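Local coordinates for protein porphyranase B (Zobellia galactanivorans, PDB 3JUU) that hydrolyses the sulfated red-algal polysaccharide porphyran at beta-1,4 linkages between D-galactose and L-galactose-6-sulfate, acting as a family GH16 glycoside hydrolase, at residues P59-A64 and K90-G95; G108-E113 and Y204-K209; M121-W126 and R263-N268; K139-L144 and H172-P177. All coordinates share one frame; numbering follows the deposited sequence.

Interaction 1: residues P59-A64 and K90-G95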
# COMPACT_ATOMS: atom_id res chain seq x y z
N PRO A 59 -3.24 17.34 5.68
CA PRO A 59 -2.31 17.86 6.69
C PRO A 59 -1.38 16.78 7.30
O PRO A 59 -0.81 17.04 8.37
CB PRO A 59 -3.28 18.41 7.76
CG PRO A 59 -4.41 17.32 7.78
CD PRO A 59 -4.53 16.87 6.28
N GLY A 60 -1.22 15.62 6.64
CA GLY A 60 -0.36 14.53 7.20
C GLY A 60 1.04 14.49 6.49
O GLY A 60 1.13 14.21 5.25
N LEU A 61 2.10 14.77 7.26
CA LEU A 61 3.42 14.89 6.69
C LEU A 61 4.13 13.57 6.98
O LEU A 61 4.16 13.09 8.15
CB LEU A 61 4.16 16.11 7.35
CG LEU A 61 5.59 16.42 6.83
CD1 LEU A 61 5.44 17.01 5.43
CD2 LEU A 61 6.27 17.48 7.80
N PHE A 62 4.77 12.97 5.94
CA PHE A 62 5.49 11.71 6.17
C PHE A 62 6.81 11.96 6.90
O PHE A 62 7.64 12.75 6.41
CB PHE A 62 5.86 11.09 4.80
CG PHE A 62 4.63 10.78 3.94
CD1 PHE A 62 3.48 10.31 4.57
CD2 PHE A 62 4.68 10.87 2.54
CE1 PHE A 62 2.29 9.96 3.79
CE2 PHE A 62 3.55 10.53 1.75
CZ PHE A 62 2.35 10.06 2.40
N LEU A 63 6.95 11.37 8.11
CA LEU A 63 8.19 11.55 8.87
C LEU A 63 9.02 10.30 8.82
O LEU A 63 8.52 9.24 9.16
CB LEU A 63 7.85 11.84 10.35
CG LEU A 63 6.92 13.06 10.63
CD1 LEU A 63 6.79 13.27 12.19
CD2 LEU A 63 7.41 14.38 10.02
N ALA A 64 10.31 10.45 8.57
CA ALA A 64 11.21 9.29 8.68
C ALA A 64 11.23 8.76 10.12
O ALA A 64 11.33 7.53 10.35
CB ALA A 64 12.63 9.68 8.15
N LYS A 90 0.94 24.80 2.19
CA LYS A 90 -0.13 24.13 2.96
C LYS A 90 0.34 23.81 4.41
O LYS A 90 1.53 23.51 4.65
CB LYS A 90 -0.53 22.84 2.23
CG LYS A 90 -1.12 23.11 0.89
CD LYS A 90 -1.71 21.88 0.28
CE LYS A 90 -2.71 22.31 -0.84
NZ LYS A 90 -3.30 21.18 -1.68
N THR A 91 -0.61 23.84 5.34
CA THR A 91 -0.28 23.53 6.74
C THR A 91 -0.44 22.00 7.01
O THR A 91 -1.52 21.42 6.74
CB THR A 91 -1.22 24.36 7.65
OG1 THR A 91 -0.83 25.76 7.55
CG2 THR A 91 -1.04 23.94 9.14
N TYR A 92 0.60 21.42 7.57
CA TYR A 92 0.61 20.04 8.08
C TYR A 92 0.54 20.06 9.62
O TYR A 92 1.29 20.86 10.28
CB TYR A 92 1.89 19.39 7.63
CG TYR A 92 1.91 19.10 6.13
CD1 TYR A 92 1.61 17.80 5.62
CD2 TYR A 92 2.29 20.09 5.22
CE1 TYR A 92 1.61 17.56 4.23
CE2 TYR A 92 2.24 19.83 3.82
CZ TYR A 92 1.92 18.58 3.34
OH TYR A 92 1.91 18.37 1.93
N THR A 93 -0.31 19.21 10.19
CA THR A 93 -0.48 19.18 11.64
C THR A 93 -0.23 17.82 12.18
O THR A 93 -0.08 17.66 13.39
CB THR A 93 -1.89 19.56 12.01
OG1 THR A 93 -2.82 18.76 11.22
CG2 THR A 93 -2.18 21.04 11.68
N HIS A 94 -0.18 16.81 11.29
CA HIS A 94 -0.04 15.39 11.76
C HIS A 94 1.14 14.73 11.07
O HIS A 94 1.54 15.12 9.93
CB HIS A 94 -1.31 14.59 11.42
CG HIS A 94 -2.52 14.97 12.24
ND1 HIS A 94 -3.15 16.20 12.11
CD2 HIS A 94 -3.18 14.30 13.21
CE1 HIS A 94 -4.19 16.24 12.93
NE2 HIS A 94 -4.19 15.12 13.65
N GLY A 95 1.72 13.71 11.75
CA GLY A 95 2.80 12.93 11.12
C GLY A 95 2.31 11.57 10.69
O GLY A 95 1.67 10.89 11.48
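Gly60 pairs with His94 and Leu61 with Gly95 in a short parallel pairing of the GH16 beta-sandwich. Strand 60-62 runs beside the start of strand 90-101, and the two short segments diverge by 55°. The carbonyl of Pro59 starts the pairing and accepts two backbone bonds. Thr93 N reaches Pro59 O at 2.9 Å on a lone pair in the carbonyl plane. His94 N reaches the same oxygen at 3.0 Å, tilted from that plane. One step on, Leu61 N gives a nearly straight bond to His94 O at 2.8 Å. Pro59 follows a cis peptide bond, and its CB packs on Thr93 OG1 at 3.5 Å. That hydroxyl also hydrogen-bonds His94 ND1 at 2.7 Å, in the plane of the imidazole. With NE2 bonded to Gly254 O, both ring nitrogens are held, which fixes the ring's rotation. The apolar part is carried by Leu61 and Tyr92, whose side chains cross at about a right angle. Leu61 chi2 of 73° turns CD1 back over one face of the Tyr92 ring, offset toward the rim. This CD1 is 4.0 Å from the ring centroid, in a CH-pi contact. Leu61 CB lies 3.5 Å from Tyr92 CD1. The Tyr92 hydroxyl is held by Gly56 O, and Phe62 meets Trp54 edge-to-face. Trp54 and Arg57 probably bind substrate, so this parallel pair borders the substrate-binding region of a GH16 jelly roll.

Interaction 2: residues G108-E113 and Y204-K209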
# COMPACT_ATOMS: atom_id res chain seq x y z
N GLY A 108 4.36 -10.29 -11.16
CA GLY A 108 4.75 -11.09 -10.04
C GLY A 108 3.68 -11.15 -8.94
O GLY A 108 2.55 -10.71 -9.17
N TYR A 109 4.01 -11.73 -7.78
CA TYR A 109 3.04 -11.87 -6.70
C TYR A 109 3.59 -11.02 -5.52
O TYR A 109 4.76 -11.19 -5.12
CB TYR A 109 2.86 -13.38 -6.29
CG TYR A 109 1.73 -13.51 -5.28
CD1 TYR A 109 0.38 -13.50 -5.74
CD2 TYR A 109 1.96 -13.55 -3.86
CE1 TYR A 109 -0.66 -13.52 -4.85
CE2 TYR A 109 0.88 -13.60 -2.97
CZ TYR A 109 -0.45 -13.55 -3.48
OH TYR A 109 -1.52 -13.65 -2.60
N TYR A 110 2.74 -10.19 -4.91
CA TYR A 110 3.24 -9.25 -3.89
C TYR A 110 2.31 -9.33 -2.77
O TYR A 110 1.08 -9.12 -2.95
CB TYR A 110 3.19 -7.80 -4.46
CG TYR A 110 4.10 -7.68 -5.65
CD1 TYR A 110 5.42 -7.23 -5.46
CD2 TYR A 110 3.67 -8.01 -6.95
CE1 TYR A 110 6.30 -7.14 -6.56
CE2 TYR A 110 4.52 -7.93 -7.99
CZ TYR A 110 5.85 -7.50 -7.80
OH TYR A 110 6.70 -7.39 -8.88
N GLU A 111 2.86 -9.60 -1.57
CA GLU A 111 1.97 -9.80 -0.43
C GLU A 111 2.58 -9.17 0.84
O GLU A 111 3.79 -9.08 0.94
CB GLU A 111 1.73 -11.29 -0.19
CG GLU A 111 3.06 -12.13 -0.28
CD GLU A 111 2.94 -13.54 0.24
OE1 GLU A 111 1.81 -13.98 0.55
OE2 GLU A 111 4.05 -14.15 0.43
N CYS A 112 1.74 -8.76 1.80
CA CYS A 112 2.25 -8.36 3.11
C CYS A 112 1.29 -8.87 4.18
O CYS A 112 0.13 -9.23 3.89
CB CYS A 112 2.40 -6.81 3.15
SG CYS A 112 0.79 -5.95 3.46
N GLU A 113 1.74 -8.91 5.44
CA GLU A 113 0.88 -9.21 6.52
C GLU A 113 0.79 -7.94 7.36
O GLU A 113 1.81 -7.51 7.92
CB GLU A 113 1.45 -10.38 7.40
CG GLU A 113 0.50 -10.77 8.51
CD GLU A 113 0.96 -12.05 9.18
OE1 GLU A 113 2.00 -12.04 9.85
OE2 GLU A 113 0.32 -13.08 8.98
N TYR A 204 -2.49 -9.48 2.74
CA TYR A 204 -3.07 -8.85 1.54
C TYR A 204 -2.12 -9.15 0.40
O TYR A 204 -0.92 -8.83 0.47
CB TYR A 204 -3.12 -7.31 1.77
CG TYR A 204 -3.99 -6.91 2.94
CD1 TYR A 204 -5.41 -6.98 2.82
CD2 TYR A 204 -3.44 -6.49 4.19
CE1 TYR A 204 -6.25 -6.65 3.88
CE2 TYR A 204 -4.30 -6.17 5.27
CZ TYR A 204 -5.69 -6.25 5.12
OH TYR A 204 -6.55 -5.84 6.13
N GLY A 205 -2.67 -9.69 -0.71
CA GLY A 205 -1.81 -10.13 -1.81
C GLY A 205 -2.41 -9.76 -3.16
O GLY A 205 -3.61 -9.62 -3.30
N VAL A 206 -1.54 -9.59 -4.14
CA VAL A 206 -1.99 -9.42 -5.52
C VAL A 206 -1.12 -10.27 -6.42
O VAL A 206 0.14 -10.22 -6.36
CB VAL A 206 -1.98 -7.95 -5.97
CG1 VAL A 206 -0.52 -7.35 -5.96
CG2 VAL A 206 -2.65 -7.81 -7.37
N TRP A 207 -1.77 -11.02 -7.32
CA TRP A 207 -1.02 -11.59 -8.50
C TRP A 207 -1.10 -10.67 -9.66
O TRP A 207 -2.18 -10.53 -10.28
CB TRP A 207 -1.55 -12.98 -8.86
CG TRP A 207 -0.70 -13.70 -9.87
CD1 TRP A 207 0.59 -13.40 -10.23
CD2 TRP A 207 -1.11 -14.80 -10.69
NE1 TRP A 207 1.02 -14.31 -11.21
CE2 TRP A 207 -0.02 -15.16 -11.49
CE3 TRP A 207 -2.30 -15.53 -10.80
CZ2 TRP A 207 -0.08 -16.22 -12.45
CZ3 TRP A 207 -2.37 -16.62 -11.77
CH2 TRP A 207 -1.28 -16.91 -12.58
N TRP A 208 -0.03 -9.89 -9.88
CA TRP A 208 0.06 -9.04 -11.02
C TRP A 208 0.52 -9.99 -12.15
O TRP A 208 1.72 -10.09 -12.45
CB TRP A 208 1.09 -7.93 -10.74
CG TRP A 208 1.38 -7.02 -11.88
CD1 TRP A 208 0.67 -6.84 -13.03
CD2 TRP A 208 2.43 -6.03 -11.88
NE1 TRP A 208 1.27 -5.87 -13.81
CE2 TRP A 208 2.34 -5.34 -13.12
CE3 TRP A 208 3.43 -5.66 -10.94
CZ2 TRP A 208 3.25 -4.30 -13.51
CZ3 TRP A 208 4.38 -4.64 -11.34
CH2 TRP A 208 4.25 -3.98 -12.61
N LYS A 209 -0.45 -10.67 -12.77
CA LYS A 209 -0.21 -11.82 -13.64
C LYS A 209 0.28 -11.37 -15.00
O LYS A 209 1.19 -11.99 -15.56
CB LYS A 209 -1.52 -12.65 -13.73
CG LYS A 209 -1.45 -13.80 -14.76
CD LYS A 209 -2.85 -14.40 -14.78
CE LYS A 209 -2.87 -15.68 -15.64
NZ LYS A 209 -2.48 -15.40 -17.02
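Gly108 and Trp208, Tyr110 and Val206, and Cys112 and Tyr204 are the hydrogen-bonded pairs of an antiparallel strand pair in the GH16 beta-sandwich. Strands 108-115 and 202-210 run at 175° here, joined by six backbone bonds; Trp208 N lies 2.8 Å from Gly108 O. Between these pairs lie the non-hydrogen-bonded pairs Tyr109 with Trp207 and Glu111 with Gly205. On the face of Tyr109 and Trp207, the Tyr109 ring leans across to the partner strand. Its CG, anti to the backbone N (chi1 -173°), is brought nearer to Val206 O than CB is. Its CD1 comes to 3.7 Å from Trp207 CB, and its OH lies 3.6 Å from Gly205 CA. The hydroxyl thus lies by the backbone of Gly205, which has no side chain. The other face carries Tyr110, Val206 and Trp208. Tyr110 CB meets Val206 CG1 at 4.0 Å, and Tyr110 CE2 reaches Trp208 CE3 at 3.9 Å.

The second shell fixes the polar ends. Glu111 bonds to Trp273 NE1 and His13 N, while Trp208 NE1 is bound to Phe232 O. Val206 also packs on Leu144 and Ile146 of strand 141-150, the strand bearing the probable catalytic residues. Tyr110 OH bonds to Tyr107 O. The Trp207 indole has Lys209 CB over its centre, 3.6 Å above the plane, and Gly108 O at its edge, 3.5 Å from CD1.

Interaction 3: residues M121-W126 and R263-N268. With SO4 (sulfate ion), chain F.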
# COMPACT_ATOMS: atom_id res chain seq x y z
N MET A 121 -6.21 8.10 9.95
CA MET A 121 -5.17 8.04 8.90
C MET A 121 -5.10 6.63 8.31
O MET A 121 -5.63 5.71 8.86
CB MET A 121 -3.80 8.49 9.47
CG MET A 121 -3.92 9.98 9.82
SD MET A 121 -2.40 10.70 10.55
CE MET A 121 -1.13 10.53 9.22
N SER A 122 -4.57 6.53 7.10
CA SER A 122 -4.63 5.30 6.34
C SER A 122 -3.65 4.22 6.80
O SER A 122 -2.68 4.48 7.60
CB SER A 122 -4.35 5.67 4.86
OG SER A 122 -2.93 5.87 4.68
N SER A 123 -3.90 3.00 6.32
CA SER A 123 -2.90 1.92 6.36
C SER A 123 -2.94 1.23 5.00
O SER A 123 -4.02 0.80 4.62
CB SER A 123 -3.33 0.89 7.40
OG SER A 123 -3.29 1.46 8.70
N THR A 124 -1.83 1.25 4.23
CA THR A 124 -1.93 0.91 2.82
C THR A 124 -0.79 0.03 2.38
O THR A 124 0.33 0.00 3.01
CB THR A 124 -1.93 2.19 1.94
OG1 THR A 124 -0.64 2.84 2.00
CG2 THR A 124 -3.05 3.22 2.39
N PHE A 125 -1.02 -0.64 1.26
CA PHE A 125 0.02 -1.48 0.66
C PHE A 125 -0.30 -1.47 -0.85
O PHE A 125 -1.47 -1.81 -1.21
CB PHE A 125 -0.16 -2.91 1.18
CG PHE A 125 0.84 -3.89 0.61
CD1 PHE A 125 2.23 -3.60 0.60
CD2 PHE A 125 0.41 -5.13 0.06
CE1 PHE A 125 3.15 -4.55 0.08
CE2 PHE A 125 1.33 -6.09 -0.44
CZ PHE A 125 2.68 -5.81 -0.49
N TRP A 126 0.65 -1.02 -1.68
CA TRP A 126 0.33 -0.71 -3.10
C TRP A 126 1.58 -0.66 -3.97
O TRP A 126 2.72 -0.72 -3.42
CB TRP A 126 -0.58 0.53 -3.27
CG TRP A 126 -0.12 1.82 -2.53
CD1 TRP A 126 -0.12 2.00 -1.17
CD2 TRP A 126 0.40 3.02 -3.11
NE1 TRP A 126 0.32 3.30 -0.88
CE2 TRP A 126 0.63 3.94 -2.04
CE3 TRP A 126 0.61 3.46 -4.44
CZ2 TRP A 126 1.20 5.23 -2.23
CZ3 TRP A 126 1.11 4.77 -4.66
CH2 TRP A 126 1.39 5.67 -3.54
N ARG A 263 -1.96 3.72 17.37
CA ARG A 263 -1.49 4.68 16.32
C ARG A 263 -0.56 4.06 15.29
O ARG A 263 -0.15 4.75 14.37
CB ARG A 263 -0.78 5.89 16.99
CG ARG A 263 -1.85 6.75 17.65
CD ARG A 263 -1.22 8.01 18.39
NE ARG A 263 -0.30 7.60 19.50
CZ ARG A 263 1.05 7.62 19.52
NH1 ARG A 263 1.85 7.93 18.49
NH2 ARG A 263 1.64 7.26 20.68
N THR A 264 -0.29 2.75 15.40
CA THR A 264 0.75 2.13 14.61
C THR A 264 0.14 1.16 13.58
O THR A 264 -0.67 0.34 13.96
CB THR A 264 1.75 1.37 15.48
OG1 THR A 264 2.43 2.38 16.28
CG2 THR A 264 2.82 0.53 14.62
N THR A 265 0.57 1.28 12.33
CA THR A 265 0.24 0.28 11.29
C THR A 265 1.43 -0.66 11.31
O THR A 265 2.55 -0.20 11.22
CB THR A 265 0.13 1.01 9.91
OG1 THR A 265 -0.98 1.92 9.98
CG2 THR A 265 -0.13 -0.11 8.83
N THR A 266 1.20 -1.96 11.48
CA THR A 266 2.32 -2.89 11.63
C THR A 266 2.34 -3.88 10.45
O THR A 266 1.29 -4.47 10.17
CB THR A 266 2.14 -3.69 12.94
OG1 THR A 266 2.02 -2.77 14.07
CG2 THR A 266 3.31 -4.71 13.14
N TYR A 267 3.48 -4.02 9.78
CA TYR A 267 3.65 -5.00 8.70
C TYR A 267 4.62 -6.02 9.23
O TYR A 267 5.78 -5.66 9.51
CB TYR A 267 4.25 -4.34 7.47
CG TYR A 267 3.44 -3.13 6.96
CD1 TYR A 267 2.60 -3.26 5.83
CD2 TYR A 267 3.54 -1.88 7.58
CE1 TYR A 267 1.88 -2.12 5.34
CE2 TYR A 267 2.80 -0.77 7.12
CZ TYR A 267 1.98 -0.90 6.02
OH TYR A 267 1.27 0.17 5.53
N ASN A 268 4.17 -7.27 9.44
CA ASN A 268 5.11 -8.34 9.85
C ASN A 268 6.12 -8.70 8.76
O ASN A 268 7.27 -9.06 9.05
CB ASN A 268 4.38 -9.59 10.38
CG ASN A 268 3.70 -9.35 11.68
OD1 ASN A 268 4.08 -8.44 12.45
ND2 ASN A 268 2.68 -10.16 11.98
S SO4 F . 5.31 8.10 19.93
O1 SO4 F . 4.60 7.69 21.16
O2 SO4 F . 6.47 7.19 19.86
O3 SO4 F . 4.53 8.01 18.68
O4 SO4 F . 5.81 9.48 20.07
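Ser123 and Thr265 are the nearest residues of strand segments 122-126 and 264-267, which run in nearly the same direction, 20° apart, with axes 8.2 Å from each other at the closest and no backbone bond between them. Side chains bridge the gap instead. Thr265 points toward the other segment, and its OG1 donates to Ser123 OG at 2.7 Å. Thr265 CG2 packs 3.6 Å from Ser123 CB. Both hydroxyls have a further partner in Asn117: ND2 for Thr265 OG1 and the backbone N for Ser123 OG. Two residues on, chi1 of -55° sends Tyr267 CG toward Thr124. Tyr267 OH donates to Thr124 O at 2.7 Å, tilted 22° from the carbonyl plane. These bonds are buried and join two layers of the jelly-roll sandwich, with Met240 and Val242 of strand 237-242 packed against Tyr267 and Thr265. Segment 121-126 also borders the active site: Ser122 OG bonds to Glu243, a probable substrate ligand, and Thr124 packs on Glu148, the probable proton donor. Thr124 OG1 bonds to Val241 O and accepts a weak bond from Trp126 NE1. At the far end, Arg263 NH1 and NH2 hold a sulfate ion, probably from the crystallisation liquor, with NH1 2.7 Å from sulfate O3.

Interaction 4: residues K139-L144 and H172-P177. With SO4 (sulfate ion), chain G.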
# COMPACT_ATOMS: atom_id res chain seq x y z
N LYS A 139 5.43 7.32 -19.42
CA LYS A 139 5.32 8.39 -18.43
C LYS A 139 3.92 8.44 -17.80
O LYS A 139 3.71 9.14 -16.82
CB LYS A 139 5.63 9.77 -19.11
CG LYS A 139 7.14 9.95 -19.52
CD LYS A 139 7.37 11.40 -20.09
CE LYS A 139 8.47 11.42 -21.11
NZ LYS A 139 9.80 11.06 -20.42
N ARG A 140 2.93 7.78 -18.41
CA ARG A 140 1.57 7.67 -17.84
C ARG A 140 1.72 6.92 -16.51
O ARG A 140 2.70 6.24 -16.29
CB ARG A 140 0.64 6.86 -18.77
CG ARG A 140 1.12 5.42 -18.94
CD ARG A 140 0.39 4.77 -20.15
NE ARG A 140 0.92 3.44 -20.47
CZ ARG A 140 0.53 2.27 -19.96
NH1 ARG A 140 -0.44 2.17 -19.08
NH2 ARG A 140 1.15 1.16 -20.34
N THR A 141 0.73 7.10 -15.63
CA THR A 141 0.74 6.48 -14.31
C THR A 141 -0.09 5.22 -14.32
O THR A 141 -1.22 5.23 -14.86
CB THR A 141 0.12 7.45 -13.30
OG1 THR A 141 0.99 8.60 -13.27
CG2 THR A 141 0.10 6.82 -11.88
N THR A 142 0.40 4.20 -13.64
CA THR A 142 -0.35 3.00 -13.40
C THR A 142 -0.14 2.80 -11.89
O THR A 142 0.95 2.82 -11.38
CB THR A 142 0.23 1.74 -14.17
OG1 THR A 142 1.61 1.51 -13.81
CG2 THR A 142 0.13 1.89 -15.64
N GLU A 143 -1.25 2.66 -11.16
CA GLU A 143 -1.20 2.44 -9.70
C GLU A 143 -2.05 1.23 -9.41
O GLU A 143 -3.19 1.16 -9.85
CB GLU A 143 -1.79 3.69 -8.99
CG GLU A 143 -1.84 3.50 -7.43
CD GLU A 143 -2.47 4.74 -6.77
OE1 GLU A 143 -2.65 5.81 -7.42
OE2 GLU A 143 -2.82 4.63 -5.57
N LEU A 144 -1.48 0.30 -8.63
CA LEU A 144 -2.16 -0.96 -8.25
C LEU A 144 -2.24 -0.96 -6.69
O LEU A 144 -1.28 -1.21 -5.99
CB LEU A 144 -1.33 -2.16 -8.81
CG LEU A 144 -2.05 -3.54 -8.92
CD1 LEU A 144 -1.07 -4.60 -9.41
CD2 LEU A 144 -2.70 -3.96 -7.57
N HIS A 172 -5.54 2.06 -11.17
CA HIS A 172 -5.77 3.37 -11.72
C HIS A 172 -4.89 3.57 -12.93
O HIS A 172 -3.72 3.20 -12.89
CB HIS A 172 -5.36 4.48 -10.73
CG HIS A 172 -6.12 4.45 -9.45
ND1 HIS A 172 -7.43 4.86 -9.37
CD2 HIS A 172 -5.78 4.00 -8.21
CE1 HIS A 172 -7.84 4.76 -8.11
NE2 HIS A 172 -6.86 4.24 -7.40
N SER A 173 -5.45 4.28 -13.91
CA SER A 173 -4.65 4.76 -15.05
C SER A 173 -4.91 6.27 -15.10
O SER A 173 -6.06 6.73 -15.15
CB SER A 173 -5.14 4.08 -16.34
OG SER A 173 -4.64 4.84 -17.46
N ARG A 174 -3.85 7.07 -15.10
CA ARG A 174 -4.00 8.54 -15.18
C ARG A 174 -2.76 9.23 -15.71
O ARG A 174 -1.76 8.53 -16.02
CB ARG A 174 -4.37 9.15 -13.83
CG ARG A 174 -3.30 8.83 -12.69
CD ARG A 174 -3.63 9.60 -11.38
NE ARG A 174 -2.61 9.28 -10.39
CZ ARG A 174 -2.61 8.17 -9.65
NH1 ARG A 174 -3.61 7.27 -9.74
NH2 ARG A 174 -1.61 7.98 -8.83
N ASN A 175 -2.77 10.59 -15.77
CA ASN A 175 -1.55 11.31 -16.26
C ASN A 175 -1.09 10.85 -17.64
O ASN A 175 0.13 10.72 -17.97
CB ASN A 175 -0.39 11.23 -15.26
CG ASN A 175 -0.74 11.76 -13.91
OD1 ASN A 175 -1.49 12.73 -13.80
ND2 ASN A 175 -0.25 11.08 -12.85
N ILE A 176 -2.05 10.57 -18.53
CA ILE A 176 -1.62 9.95 -19.78
C ILE A 176 -1.15 11.05 -20.78
O ILE A 176 -1.91 12.03 -21.01
CB ILE A 176 -2.77 9.13 -20.40
CG1 ILE A 176 -3.14 7.96 -19.48
CG2 ILE A 176 -2.45 8.64 -21.85
CD1 ILE A 176 -4.60 7.77 -19.62
N PRO A 177 0.06 10.90 -21.37
CA PRO A 177 0.53 11.94 -22.32
C PRO A 177 -0.39 12.04 -23.54
O PRO A 177 -0.84 11.01 -24.07
CB PRO A 177 1.91 11.43 -22.78
CG PRO A 177 2.37 10.55 -21.60
CD PRO A 177 1.11 9.89 -21.10
S SO4 G . 0.40 11.12 -9.03
O1 SO4 G . 0.26 11.78 -7.78
O2 SO4 G . 0.75 9.72 -8.89
O3 SO4 G . -0.82 11.40 -9.81
O4 SO4 G . 1.66 11.58 -9.58
O HOH W 1 -1.87 4.37 -17.51
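Glu143 and Thr141 pair with His172 and Arg174 on antiparallel strands of the GH16 sandwich, where Glu143 is the probable nucleophile. The tightly packed part is the strand pairing. Four backbone bonds join Thr141 to Arg174 and Glu143 to His172. On the face of these four residues, Arg174 reaches across to Glu143, its chain extended from CG to NE. Both terminal nitrogens grip one carboxylate oxygen: NH2 lies 2.8 Å and NH1 2.9 Å from Glu143 OE1, in a salt bridge. They come from opposite faces of the carboxylate plane, and the two flat groups stand 85° apart. Thr141 CG2 sits over one guanidinium face, toward the rim, 3.6 Å above its plane. The His172 ring lies beside Glu143, its CD2 3.7 Å from Glu143 CD, and its ND1 bonds to Ser186 OG. Glu143 OE2 instead hydrogen-bonds a glycerol, probably from the crystallisation liquor.

The loop 175-177 is looser: Pro177 CD comes no nearer than 3.9 Å to Arg140 CB. Arg140 itself turns off to Asp231 O and a salt bridge with Asp233. On the opposite face, a water links Arg140 NH1, Thr141 O and Ser173 OG. A sulfate ion, probably also from the liquor, binds Arg174 NE and NH2. Asn175 is exposed but bonded: its ND2 donates to sulfate O3 and, at 2.8 Å, to Thr141 OG1.

How the interactions relate
From the N terminus, interaction 1 closes first, joining strand 60-62 to strand 90-101 before the other three open. Interaction 2 then opens at 108-113 and interaction 3 at 121-126. Interaction 4 opens at 139-144 and closes at 172-177, nested inside both. Interaction 2 closes at 204-209 and interaction 3 last, at 263-268; these two cross. Strands 108-115 and 264-276 are neighbours, with a probable bond from Asn268 N to Glu113 O; so are 122-128 and 141-150. Segment 121-126 touches all three other contacts: Met121 packs on His94 and Gly95, Phe125 on Cys112 and Glu111, Trp126 on Glu143 and Leu144. Leu144 also meets Val206 and Trp208.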